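Local structure of peptidoglycan-N-acetylmuramic acid deacetylase PdaA (Bacillus subtilis, 1NY1) at residues A[4-9]-A[23-28]. The protein removes the acetyl group from N-acetylmuramic acid residues of peptidoglycan, a step toward the muramic delta-lactam of the spore cortex, and is required for germination. Sequence-based numbering, arbitrary orientation.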
loop_
_atom_site.group_PDB
_atom_site.type_symbol
_atom_site.label_atom_id
_atom_site.label_comp_id
_atom_site.label_asym_id
_atom_site.label_seq_id
_atom_site.Cartn_x
_atom_site.Cartn_y
_atom_site.Cartn_z
ATOM N N GLU A 4 20.692 -6.848 7.422
ATOM C CA GLU A 4 20.280 -8.192 7.038
ATOM C C GLU A 4 18.924 -8.108 6.351
ATOM O O GLU A 4 17.960 -7.626 6.939
ATOM C CB GLU A 4 20.189 -9.092 8.274
ATOM C CG GLU A 4 21.537 -9.562 8.788
ATOM C CD GLU A 4 22.222 -10.507 7.818
ATOM O OE1 GLU A 4 21.605 -11.537 7.470
ATOM O OE2 GLU A 4 23.369 -10.221 7.411
ATOM N N PRO A 5 18.840 -8.554 5.087
ATOM C CA PRO A 5 17.583 -8.519 4.335
ATOM C C PRO A 5 16.430 -9.180 5.092
ATOM O O PRO A 5 16.591 -10.248 5.691
ATOM C CB PRO A 5 17.934 -9.266 3.054
ATOM C CG PRO A 5 19.364 -8.895 2.847
ATOM C CD PRO A 5 19.946 -9.027 4.236
ATOM N N ILE A 6 15.270 -8.530 5.060
ATOM C CA ILE A 6 14.073 -9.024 5.730
ATOM C C ILE A 6 12.903 -8.894 4.759
ATOM O O ILE A 6 12.683 -7.824 4.196
ATOM C CB ILE A 6 13.755 -8.185 6.997
ATOM C CG1 ILE A 6 14.961 -8.174 7.940
ATOM C CG2 ILE A 6 12.544 -8.761 7.716
ATOM C CD1 ILE A 6 14.780 -7.277 9.149
ATOM N N ASN A 7 12.168 -9.981 4.540
ATOM C CA ASN A 7 11.018 -9.929 3.644
ATOM C C ASN A 7 9.761 -9.833 4.501
ATOM O O ASN A 7 9.532 -10.672 5.373
ATOM C CB ASN A 7 10.940 -11.180 2.755
ATOM C CG ASN A 7 12.068 -11.253 1.734
ATOM O OD1 ASN A 7 11.965 -11.960 0.733
ATOM N ND2 ASN A 7 13.153 -10.532 1.990
ATOM N N TRP A 8 8.951 -8.806 4.268
ATOM C CA TRP A 8 7.736 -8.657 5.051
ATOM C C TRP A 8 6.804 -9.834 4.801
ATOM O O TRP A 8 6.370 -10.066 3.674
ATOM C CB TRP A 8 7.011 -7.355 4.713
ATOM C CG TRP A 8 5.870 -7.140 5.638
ATOM C CD1 TRP A 8 4.539 -7.268 5.358
ATOM C CD2 TRP A 8 5.961 -6.873 7.037
ATOM N NE1 TRP A 8 3.795 -7.105 6.503
ATOM C CE2 TRP A 8 4.647 -6.859 7.549
ATOM C CE3 TRP A 8 7.034 -6.649 7.913
ATOM C CZ2 TRP A 8 4.374 -6.629 8.899
ATOM C CZ3 TRP A 8 6.762 -6.420 9.256
ATOM C CH2 TRP A 8 5.442 -6.411 9.735
ATOM N N GLY A 9 6.508 -10.568 5.867
ATOM C CA GLY A 9 5.634 -11.726 5.785
ATOM C C GLY A 9 4.973 -11.928 7.134
ATOM O O GLY A 9 5.456 -11.418 8.145
ATOM N N LYS A 23 7.124 -10.745 17.971
ATOM C CA LYS A 23 7.799 -9.755 18.811
ATOM C C LYS A 23 9.020 -9.108 18.162
ATOM O O LYS A 23 9.201 -7.897 18.261
ATOM C CB LYS A 23 8.209 -10.383 20.151
ATOM C CG LYS A 23 7.972 -11.880 20.239
ATOM C CD LYS A 23 6.488 -12.199 20.321
ATOM C CE LYS A 23 6.221 -13.650 19.954
ATOM N NZ LYS A 23 6.612 -13.923 18.538
ATOM N N GLN A 24 9.855 -9.907 17.505
ATOM C CA GLN A 24 11.050 -9.372 16.860
ATOM C C GLN A 24 10.711 -8.339 15.789
ATOM O O GLN A 24 11.302 -7.259 15.750
ATOM C CB GLN A 24 11.886 -10.497 16.247
ATOM C CG GLN A 24 12.782 -11.222 17.247
ATOM C CD GLN A 24 13.735 -12.195 16.577
ATOM O OE1 GLN A 24 14.449 -11.834 15.640
ATOM N NE2 GLN A 24 13.759 -13.433 17.061
ATOM N N LEU A 25 9.763 -8.675 14.920
ATOM C CA LEU A 25 9.356 -7.757 13.863
ATOM C C LEU A 25 8.585 -6.568 14.418
ATOM O O LEU A 25 8.756 -5.442 13.954
ATOM C CB LEU A 25 8.507 -8.482 12.818
ATOM C CG LEU A 25 9.305 -9.225 11.746
ATOM C CD1 LEU A 25 8.363 -9.972 10.819
ATOM C CD2 LEU A 25 10.146 -8.225 10.965
ATOM N N ASN A 26 7.735 -6.812 15.408
ATOM C CA ASN A 26 6.973 -5.718 15.992
ATOM C C ASN A 26 7.908 -4.695 16.618
ATOM O O ASN A 26 7.697 -3.491 16.483
ATOM C CB ASN A 26 5.987 -6.234 17.039
ATOM C CG ASN A 26 4.840 -7.001 16.424
ATOM O OD1 ASN A 26 4.458 -6.760 15.277
ATOM N ND2 ASN A 26 4.268 -7.921 17.189
ATOM N N SER A 27 8.950 -5.170 17.294
ATOM C CA SER A 27 9.906 -4.270 17.937
ATOM C C SER A 27 10.698 -3.463 16.913
ATOM O O SER A 27 10.899 -2.261 17.085
ATOM C CB SER A 27 10.875 -5.062 18.820
ATOM O OG SER A 27 10.207 -5.621 19.939
ATOM N N LEU A 28 11.135 -4.125 15.848
ATOM C CA LEU A 28 11.915 -3.465 14.811
ATOM C C LEU A 28 11.148 -2.339 14.135
ATOM O O LEU A 28 11.623 -1.205 14.067
ATOM C CB LEU A 28 12.350 -4.471 13.745
ATOM C CG LEU A 28 13.814 -4.411 13.304
ATOM C CD1 LEU A 28 13.943 -5.065 11.938
ATOM C CD2 LEU A 28 14.298 -2.963 13.240
#
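The extended N-terminal segment 4-9, with its short strand 6-7, passes over the first turns of helix 23-31; the nearest CA atoms, those of Trp8 and Leu25, lie 9.0 Å apart. No hydrogen bond spans this gap, which apolar side chains bridge. Leu25, with CG anti to its carbonyl carbon (chi1 -84°), sets both methyls, CD1 and CD2, against Trp8 CZ3, at 4.2 Å each, crossing the indole obliquely; CD2 also meets Ile6 CG2 tip to tip at 4.1 Å, while CD1 borders the carbonyl oxygen of Gly9. One turn further along the helix, Leu28 CD1 touches Ile6 CD1 at 3.7 Å; with CD1 anti to CA (chi2 175°), Ile6 extends that methyl toward it. Trp8 has CG anti to its backbone N (chi1 -173°), which helps bring its six-membered ring to the Leu25 side chain, and NE1 is hydrogen-bonded to the carbonyl oxygen of Trp164. Phe163 stacks on the indole, and Trp164 meets it edge-to-face. Strand 6-7 pairs antiparallel with strand 145-146, and the contact packs helix 23-31 against this small sheet at the surface of the NodB-type polysaccharide deacetylase fold.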